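Local coordinates for uncharacterized protein (Legionella pneumophila subsp. pneumophila, PDB 5T2X) that is of unknown function but belongs to the DUF5630 family and folds into a chain of helices joined by loops, without strands, at residues A[78-90]-A[212-224]. Sequence-based numbering, arbitrary orientation.
Sequences EEHFSFEEYPPLT and YSISAINNAYFGK
From Phe81 to Tyr86 the irregular but extended chain of 78-90 runs antiparallel to helix 211-220 and the turn that follows it, the CA atoms of Phe81, Phe83, Glu84 and Tyr86 lying 5.2 to 6.0 Å from those of Gly223, Asn219, Ser215 and Tyr212 respectively. Asn219 reads this backbone with both ends of its amide: Glu84 N donates to OD1 at 3.0 Å, and ND2 donates to Glu84 O at 2.7 Å, in the carbonyl plane and on a lone pair. Asn218 ND2 also donates to Asn219 OD1, which thus accepts two bonds; with Asn219 ND2 bonded as well, the amide is probably held against rotation. The second N-H of Asn218 ND2 goes to Ser82 O. With CG of Asn218 anti to the backbone N (chi1 172°), its amide stacks on the Glu84 carboxylate, the planes 23° apart. Ser215 OG donates to Glu84 OE1 at 2.7 Å, and a water joins the same hydroxyl to Glu85 O. Asn218, Asn219 and Ser215 thereby tie the loop between helices 66-76 and 91-111 to a helix more than 120 residues later in this all-helical chain. At the C-terminal end of the helix, a Schellman motif has Phe222 at C-prime; Phe222 CA lies over one face of the Phe81 ring, and its own ring turns an edge to that ring's face, centroids 5.7 Å apart. Toward the other end, Ala216 CB sits over the Tyr86 ring, 3.5 Å from CZ, and Tyr86 OH bonds to His168. Pro87 CD rests almost centrally over the Tyr212 ring, 3.5 Å from its centroid.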
ATOM      1  N   GLU A  78      -5.367   2.995 -17.730  1.00 89.24           N
ATOM      2  CA  GLU A  78      -5.271   2.310 -19.006  1.00 95.08           C
ATOM      3  C   GLU A  78      -6.674   2.129 -19.595  1.00 95.23           C
ATOM      4  O   GLU A  78      -7.633   2.778 -19.161  1.00 91.55           O
ATOM      5  CB  GLU A  78      -4.529   0.986 -18.802  1.00 98.63           C
ATOM      6  CG  GLU A  78      -3.100   1.160 -18.301  1.00103.93           C
ATOM      7  CD  GLU A  78      -2.565  -0.080 -17.612  1.00107.93           C
ATOM      8  OE1 GLU A  78      -3.378  -0.947 -17.229  1.00111.27           O
ATOM      9  OE2 GLU A  78      -1.331  -0.188 -17.451  1.00106.58           O
ATOM     10  N   GLU A  79      -6.804   1.241 -20.583  1.00 99.49           N
ATOM     11  CA  GLU A  79      -8.088   1.064 -21.253  1.00104.69           C
ATOM     12  C   GLU A  79      -9.061   0.281 -20.381  1.00100.32           C
ATOM     13  O   GLU A  79     -10.202   0.706 -20.172  1.00 92.52           O
ATOM     14  CB  GLU A  79      -7.884   0.369 -22.600  1.00110.48           C
ATOM     15  CG  GLU A  79      -9.074   0.482 -23.545  1.00115.76           C
ATOM     16  CD  GLU A  79      -8.849  -0.251 -24.854  1.00120.11           C
ATOM     17  OE1 GLU A  79      -8.389  -1.411 -24.815  1.00121.54           O
ATOM     18  OE2 GLU A  79      -9.124   0.333 -25.923  1.00120.60           O
ATOM     19  N   HIS A  80      -8.625  -0.866 -19.859  1.00102.16           N
ATOM     20  CA  HIS A  80      -9.476  -1.731 -19.051  1.00105.49           C
ATOM     21  C   HIS A  80      -9.053  -1.747 -17.584  1.00 89.30           C
ATOM     22  O   HIS A  80      -9.286  -2.731 -16.877  1.00 76.69           O
ATOM     23  CB  HIS A  80      -9.490  -3.148 -19.621  1.00120.00           C
ATOM     24  CG  HIS A  80     -10.243  -3.272 -20.909  1.00129.41           C
ATOM     25  ND1 HIS A  80      -9.660  -3.045 -22.137  1.00130.21           N
ATOM     26  CD2 HIS A  80     -11.536  -3.588 -21.160  1.00130.81           C
ATOM     27  CE1 HIS A  80     -10.558  -3.222 -23.089  1.00130.18           C
ATOM     28  NE2 HIS A  80     -11.705  -3.551 -22.523  1.00130.36           N
ATOM     29  N   PHE A  81      -8.436  -0.665 -17.115  1.00 81.56           N
ATOM     30  CA  PHE A  81      -8.121  -0.514 -15.702  1.00 64.63           C
ATOM     31  C   PHE A  81      -7.908   0.960 -15.393  1.00 57.63           C
ATOM     32  O   PHE A  81      -7.236   1.669 -16.147  1.00 55.53           O
ATOM     33  CB  PHE A  81      -6.877  -1.314 -15.298  1.00 61.58           C
ATOM     34  CG  PHE A  81      -6.352  -0.957 -13.937  1.00 61.80           C
ATOM     35  CD1 PHE A  81      -7.101  -1.221 -12.800  1.00 59.37           C
ATOM     36  CD2 PHE A  81      -5.116  -0.348 -13.791  1.00 59.93           C
ATOM     37  CE1 PHE A  81      -6.626  -0.888 -11.547  1.00 57.94           C
ATOM     38  CE2 PHE A  81      -4.635  -0.015 -12.540  1.00 60.43           C
ATOM     39  CZ  PHE A  81      -5.391  -0.286 -11.416  1.00 61.22           C
ATOM     40  N   SER A  82      -8.481   1.408 -14.279  1.00 48.38           N
ATOM     41  CA  SER A  82      -8.323   2.779 -13.814  1.00 51.78           C
ATOM     42  C   SER A  82      -8.151   2.768 -12.304  1.00 55.26           C
ATOM     43  O   SER A  82      -8.891   2.078 -11.598  1.00 52.17           O
ATOM     44  CB  SER A  82      -9.527   3.643 -14.208  1.00 50.32           C
ATOM     45  OG  SER A  82      -9.657   3.724 -15.618  1.00 59.63           O
ATOM     46  N   PHE A  83      -7.171   3.525 -11.817  1.00 49.09           N
ATOM     47  CA  PHE A  83      -6.959   3.634 -10.382  1.00 46.92           C
ATOM     48  C   PHE A  83      -8.119   4.374  -9.726  1.00 45.17           C
ATOM     49  O   PHE A  83      -8.735   5.263 -10.318  1.00 48.97           O
ATOM     50  CB  PHE A  83      -5.645   4.357 -10.082  1.00 40.44           C
ATOM     51  CG  PHE A  83      -4.419   3.559 -10.427  1.00 33.01           C
ATOM     52  CD1 PHE A  83      -3.779   3.736 -11.641  1.00 37.03           C
ATOM     53  CD2 PHE A  83      -3.907   2.635  -9.532  1.00 36.48           C
ATOM     54  CE1 PHE A  83      -2.649   3.005 -11.959  1.00 39.27           C
ATOM     55  CE2 PHE A  83      -2.779   1.899  -9.845  1.00 31.46           C
ATOM     56  CZ  PHE A  83      -2.149   2.085 -11.059  1.00 38.10           C
ATOM     57  N   GLU A  84      -8.413   3.993  -8.487  1.00 39.63           N
ATOM     58  CA  GLU A  84      -9.470   4.616  -7.707  1.00 44.32           C
ATOM     59  C   GLU A  84      -8.896   5.138  -6.398  1.00 44.07           C
ATOM     60  O   GLU A  84      -7.935   4.584  -5.857  1.00 44.92           O
ATOM     61  CB  GLU A  84     -10.614   3.630  -7.428  1.00 42.58           C
ATOM     62  CG  GLU A  84     -11.227   3.025  -8.684  1.00 53.40           C
ATOM     63  CD  GLU A  84     -12.390   2.098  -8.382  1.00 63.91           C
ATOM     64  OE1 GLU A  84     -12.879   2.106  -7.232  1.00 65.69           O
ATOM     65  OE2 GLU A  84     -12.815   1.360  -9.296  1.00 60.28           O
ATOM     66  N   GLU A  85      -9.490   6.214  -5.895  1.00 41.31           N
ATOM     67  CA  GLU A  85      -9.060   6.833  -4.653  1.00 41.89           C
ATOM     68  C   GLU A  85      -9.903   6.323  -3.492  1.00 43.53           C
ATOM     69  O   GLU A  85     -11.091   6.028  -3.646  1.00 45.99           O
ATOM     70  CB  GLU A  85      -9.163   8.357  -4.737  1.00 38.38           C
ATOM     71  CG  GLU A  85      -8.528   8.956  -5.980  1.00 42.90           C
ATOM     72  CD  GLU A  85      -8.763  10.450  -6.089  1.00 49.54           C
ATOM     73  OE1 GLU A  85      -8.750  11.133  -5.043  1.00 54.42           O
ATOM     74  OE2 GLU A  85      -8.969  10.939  -7.220  1.00 54.37           O
ATOM     75  N   TYR A  86      -9.271   6.221  -2.319  1.00 42.62           N
ATOM     76  CA  TYR A  86      -9.975   5.824  -1.109  1.00 38.02           C
ATOM     77  C   TYR A  86      -9.146   6.226   0.098  1.00 41.99           C
ATOM     78  O   TYR A  86      -7.918   6.076   0.065  1.00 43.33           O
ATOM     79  CB  TYR A  86     -10.255   4.316  -1.083  1.00 41.47           C
ATOM     80  CG  TYR A  86      -9.031   3.438  -1.227  1.00 47.08           C
ATOM     81  CD1 TYR A  86      -8.354   2.965  -0.108  1.00 41.68           C
ATOM     82  CD2 TYR A  86      -8.561   3.068  -2.480  1.00 37.97           C
ATOM     83  CE1 TYR A  86      -7.238   2.160  -0.235  1.00 38.77           C
ATOM     84  CE2 TYR A  86      -7.446   2.263  -2.617  1.00 34.42           C
ATOM     85  CZ  TYR A  86      -6.790   1.810  -1.492  1.00 35.83           C
ATOM     86  OH  TYR A  86      -5.681   1.007  -1.625  1.00 38.35           O
ATOM     87  N   PRO A  87      -9.765   6.740   1.157  1.00 46.60           N
ATOM     88  CA  PRO A  87      -9.011   7.111   2.360  1.00 45.65           C
ATOM     89  C   PRO A  87      -8.475   5.875   3.062  1.00 51.02           C
ATOM     90  O   PRO A  87      -8.888   4.749   2.748  1.00 41.04           O
ATOM     91  CB  PRO A  87     -10.060   7.840   3.216  1.00 42.83           C
ATOM     92  CG  PRO A  87     -11.355   7.295   2.761  1.00 44.57           C
ATOM     93  CD  PRO A  87     -11.202   7.028   1.293  1.00 43.01           C
ATOM     94  N   PRO A  88      -7.558   6.035   4.035  1.00 43.20           N
ATOM     95  CA  PRO A  88      -7.024   7.282   4.603  1.00 39.36           C
ATOM     96  C   PRO A  88      -5.925   7.961   3.779  1.00 47.75           C
ATOM     97  O   PRO A  88      -5.486   9.049   4.153  1.00 53.49           O
ATOM     98  CB  PRO A  88      -6.467   6.826   5.953  1.00 41.08           C
ATOM     99  CG  PRO A  88      -6.046   5.424   5.712  1.00 36.31           C
ATOM    100  CD  PRO A  88      -7.044   4.850   4.743  1.00 33.41           C
ATOM    101  N   LEU A  89      -5.491   7.344   2.684  1.00 43.64           N
ATOM    102  CA  LEU A  89      -4.418   7.914   1.882  1.00 41.18           C
ATOM    103  C   LEU A  89      -4.927   9.070   1.030  1.00 38.83           C
ATOM    104  O   LEU A  89      -6.050   9.039   0.518  1.00 40.87           O
ATOM    105  CB  LEU A  89      -3.788   6.847   0.985  1.00 41.85           C
ATOM    106  CG  LEU A  89      -2.936   5.784   1.679  1.00 43.82           C
ATOM    107  CD1 LEU A  89      -2.210   4.926   0.652  1.00 46.25           C
ATOM    108  CD2 LEU A  89      -1.947   6.427   2.639  1.00 32.69           C
ATOM    109  N   THR A  90      -4.092  10.095   0.883  1.00 37.83           N
ATOM    110  CA  THR A  90      -4.422  11.228   0.033  1.00 42.27           C
ATOM    111  C   THR A  90      -4.053  10.924  -1.417  1.00 40.54           C
ATOM    112  O   THR A  90      -3.377   9.937  -1.723  1.00 41.56           O
ATOM    113  CB  THR A  90      -3.706  12.491   0.511  1.00 38.88           C
ATOM    114  OG1 THR A  90      -2.296  12.355   0.296  1.00 49.30           O
ATOM    115  CG2 THR A  90      -3.964  12.716   1.994  1.00 34.43           C
ATOM    116  N   TYR A 212     -14.918   1.848   0.118  1.00 41.90           N
ATOM    117  CA  TYR A 212     -13.487   2.135   0.081  1.00 40.77           C
ATOM    118  C   TYR A 212     -12.672   0.863  -0.102  1.00 46.03           C
ATOM    119  O   TYR A 212     -11.631   0.877  -0.771  1.00 47.32           O
ATOM    120  CB  TYR A 212     -13.068   2.867   1.355  1.00 43.69           C
ATOM    121  CG  TYR A 212     -13.723   4.219   1.532  1.00 48.06           C
ATOM    122  CD1 TYR A 212     -14.161   4.949   0.434  1.00 44.74           C
ATOM    123  CD2 TYR A 212     -13.904   4.764   2.795  1.00 58.14           C
ATOM    124  CE1 TYR A 212     -14.761   6.185   0.591  1.00 46.89           C
ATOM    125  CE2 TYR A 212     -14.505   5.998   2.963  1.00 61.38           C
ATOM    126  CZ  TYR A 212     -14.928   6.705   1.858  1.00 52.49           C
ATOM    127  OH  TYR A 212     -15.524   7.934   2.022  1.00 51.87           O
ATOM    128  N   SER A 213     -13.128  -0.249   0.478  1.00 41.60           N
ATOM    129  CA  SER A 213     -12.416  -1.510   0.310  1.00 42.28           C
ATOM    130  C   SER A 213     -12.589  -2.068  -1.095  1.00 43.19           C
ATOM    131  O   SER A 213     -11.675  -2.716  -1.618  1.00 51.37           O
ATOM    132  CB  SER A 213     -12.892  -2.523   1.350  1.00 48.87           C
ATOM    133  OG  SER A 213     -12.237  -3.768   1.189  1.00 51.50           O
ATOM    134  N   ILE A 214     -13.747  -1.833  -1.717  1.00 45.65           N
ATOM    135  CA  ILE A 214     -13.946  -2.241  -3.105  1.00 47.95           C
ATOM    136  C   ILE A 214     -12.950  -1.529  -4.012  1.00 41.04           C
ATOM    137  O   ILE A 214     -12.414  -2.120  -4.957  1.00 46.33           O
ATOM    138  CB  ILE A 214     -15.400  -1.973  -3.539  1.00 53.51           C
ATOM    139  CG1 ILE A 214     -16.365  -2.872  -2.765  1.00 58.48           C
ATOM    140  CG2 ILE A 214     -15.566  -2.189  -5.035  1.00 49.52           C
ATOM    141  CD1 ILE A 214     -16.213  -4.341  -3.080  1.00 70.57           C
ATOM    142  N   SER A 215     -12.683  -0.252  -3.734  1.00 40.86           N
ATOM    143  CA  SER A 215     -11.688   0.479  -4.512  1.00 41.12           C
ATOM    144  C   SER A 215     -10.286  -0.057  -4.251  1.00 48.29           C
ATOM    145  O   SER A 215      -9.455  -0.110  -5.166  1.00 43.85           O
ATOM    146  CB  SER A 215     -11.766   1.971  -4.190  1.00 36.23           C
ATOM    147  OG  SER A 215     -13.023   2.508  -4.574  1.00 42.65           O
ATOM    148  N   ALA A 216     -10.007  -0.464  -3.009  1.00 36.09           N
ATOM    149  CA  ALA A 216      -8.703  -1.041  -2.700  1.00 33.93           C
ATOM    150  C   ALA A 216      -8.500  -2.360  -3.433  1.00 36.66           C
ATOM    151  O   ALA A 216      -7.399  -2.645  -3.919  1.00 42.45           O
ATOM    152  CB  ALA A 216      -8.558  -1.235  -1.191  1.00 31.34           C
ATOM    153  N   ILE A 217      -9.553  -3.177  -3.525  1.00 37.44           N
ATOM    154  CA  ILE A 217      -9.462  -4.427  -4.276  1.00 49.28           C
ATOM    155  C   ILE A 217      -9.221  -4.139  -5.751  1.00 48.79           C
ATOM    156  O   ILE A 217      -8.495  -4.873  -6.434  1.00 47.88           O
ATOM    157  CB  ILE A 217     -10.731  -5.274  -4.059  1.00 42.94           C
ATOM    158  CG1 ILE A 217     -10.881  -5.640  -2.582  1.00 45.19           C
ATOM    159  CG2 ILE A 217     -10.691  -6.531  -4.917  1.00 43.23           C
ATOM    160  CD1 ILE A 217     -12.167  -6.369  -2.261  1.00 40.96           C
ATOM    161  N   ASN A 218      -9.818  -3.060  -6.264  1.00 40.13           N
ATOM    162  CA  ASN A 218      -9.589  -2.670  -7.651  1.00 39.51           C
ATOM    163  C   ASN A 218      -8.123  -2.320  -7.887  1.00 38.76           C
ATOM    164  O   ASN A 218      -7.499  -2.817  -8.832  1.00 39.79           O
ATOM    165  CB  ASN A 218     -10.495  -1.492  -8.013  1.00 44.07           C
ATOM    166  CG  ASN A 218     -10.183  -0.915  -9.377  1.00 47.27           C
ATOM    167  OD1 ASN A 218     -10.671  -1.400 -10.397  1.00 54.27           O
ATOM    168  ND2 ASN A 218      -9.367   0.133  -9.404  1.00 47.43           N
ATOM    169  N   ASN A 219      -7.553  -1.472  -7.028  1.00 38.87           N
ATOM    170  CA  ASN A 219      -6.173  -1.036  -7.221  1.00 35.62           C
ATOM    171  C   ASN A 219      -5.185  -2.168  -6.978  1.00 40.97           C
ATOM    172  O   ASN A 219      -4.231  -2.341  -7.746  1.00 43.76           O
ATOM    173  CB  ASN A 219      -5.858   0.142  -6.297  1.00 35.36           C
ATOM    174  CG  ASN A 219      -6.650   1.384  -6.643  1.00 43.91           C
ATOM    175  OD1 ASN A 219      -7.597   1.333  -7.425  1.00 48.39           O
ATOM    176  ND2 ASN A 219      -6.265   2.511  -6.054  1.00 41.55           N
ATOM    177  N   ALA A 220      -5.394  -2.952  -5.916  1.00 41.84           N
ATOM    178  CA  ALA A 220      -4.389  -3.926  -5.503  1.00 37.57           C
ATOM    179  C   ALA A 220      -4.204  -5.022  -6.544  1.00 40.92           C
ATOM    180  O   ALA A 220      -3.080  -5.480  -6.779  1.00 48.37           O
ATOM    181  CB  ALA A 220      -4.771  -4.532  -4.155  1.00 41.44           C
ATOM    182  N   TYR A 221      -5.291  -5.458  -7.177  1.00 45.65           N
ATOM    183  CA  TYR A 221      -5.237  -6.552  -8.135  1.00 46.71           C
ATOM    184  C   TYR A 221      -5.474  -6.085  -9.565  1.00 51.83           C
ATOM    185  O   TYR A 221      -5.724  -6.916 -10.445  1.00 52.21           O
ATOM    186  CB  TYR A 221      -6.243  -7.636  -7.743  1.00 44.86           C
ATOM    187  CG  TYR A 221      -6.172  -7.978  -6.272  1.00 47.41           C
ATOM    188  CD1 TYR A 221      -4.999  -8.464  -5.709  1.00 45.09           C
ATOM    189  CD2 TYR A 221      -7.272  -7.801  -5.442  1.00 48.03           C
ATOM    190  CE1 TYR A 221      -4.923  -8.770  -4.363  1.00 48.06           C
ATOM    191  CE2 TYR A 221      -7.206  -8.105  -4.094  1.00 46.76           C
ATOM    192  CZ  TYR A 221      -6.029  -8.589  -3.560  1.00 48.28           C
ATOM    193  OH  TYR A 221      -5.957  -8.892  -2.220  1.00 45.72           O
ATOM    194  N   PHE A 222      -5.395  -4.775  -9.812  1.00 49.39           N
ATOM    195  CA  PHE A 222      -5.489  -4.205 -11.157  1.00 47.10           C
ATOM    196  C   PHE A 222      -6.800  -4.590 -11.839  1.00 50.98           C
ATOM    197  O   PHE A 222      -6.830  -4.936 -13.022  1.00 50.57           O
ATOM    198  CB  PHE A 222      -4.286  -4.611 -12.010  1.00 40.61           C
ATOM    199  CG  PHE A 222      -2.961  -4.331 -11.357  1.00 52.26           C
ATOM    200  CD1 PHE A 222      -2.430  -3.051 -11.356  1.00 54.70           C
ATOM    201  CD2 PHE A 222      -2.249  -5.347 -10.740  1.00 54.40           C
ATOM    202  CE1 PHE A 222      -1.213  -2.789 -10.753  1.00 54.87           C
ATOM    203  CE2 PHE A 222      -1.031  -5.092 -10.136  1.00 54.73           C
ATOM    204  CZ  PHE A 222      -0.513  -3.812 -10.142  1.00 56.20           C
ATOM    205  N   GLY A 223      -7.895  -4.531 -11.082  1.00 59.99           N
ATOM    206  CA  GLY A 223      -9.213  -4.804 -11.614  1.00 60.88           C
ATOM    207  C   GLY A 223      -9.517  -6.256 -11.905  1.00 58.76           C
ATOM    208  O   GLY A 223     -10.624  -6.556 -12.365  1.00 54.98           O
ATOM    209  N   LYS A 224      -8.582  -7.170 -11.654  1.00 62.98           N
ATOM    210  CA  LYS A 224      -8.773  -8.583 -11.954  1.00 66.75           C
ATOM    211  C   LYS A 224      -9.487  -9.340 -10.840  1.00 61.95           C
ATOM    212  O   LYS A 224      -9.581 -10.569 -10.906  1.00 66.28           O
ATOM    213  CB  LYS A 224      -7.426  -9.244 -12.263  1.00 66.63           C
ATOM    214  CG  LYS A 224      -6.948  -9.010 -13.689  1.00 65.01           C
ATOM    215  CD  LYS A 224      -5.622  -9.700 -13.966  1.00 74.11           C
ATOM    216  CE  LYS A 224      -4.483  -9.042 -13.204  1.00 84.31           C
ATOM    217  NZ  LYS A 224      -3.162  -9.629 -13.565  1.00 84.19           N
TER
HETATM  218  O   HOH W   1     -10.494  -0.583 -13.361  1.00 48.65           O
HETATM  219  O   HOH W   2     -13.543   4.639  -2.826  1.00 43.42           O
HETATM  220  O   HOH W   3      -4.233   1.889  -3.935  1.00 41.35           O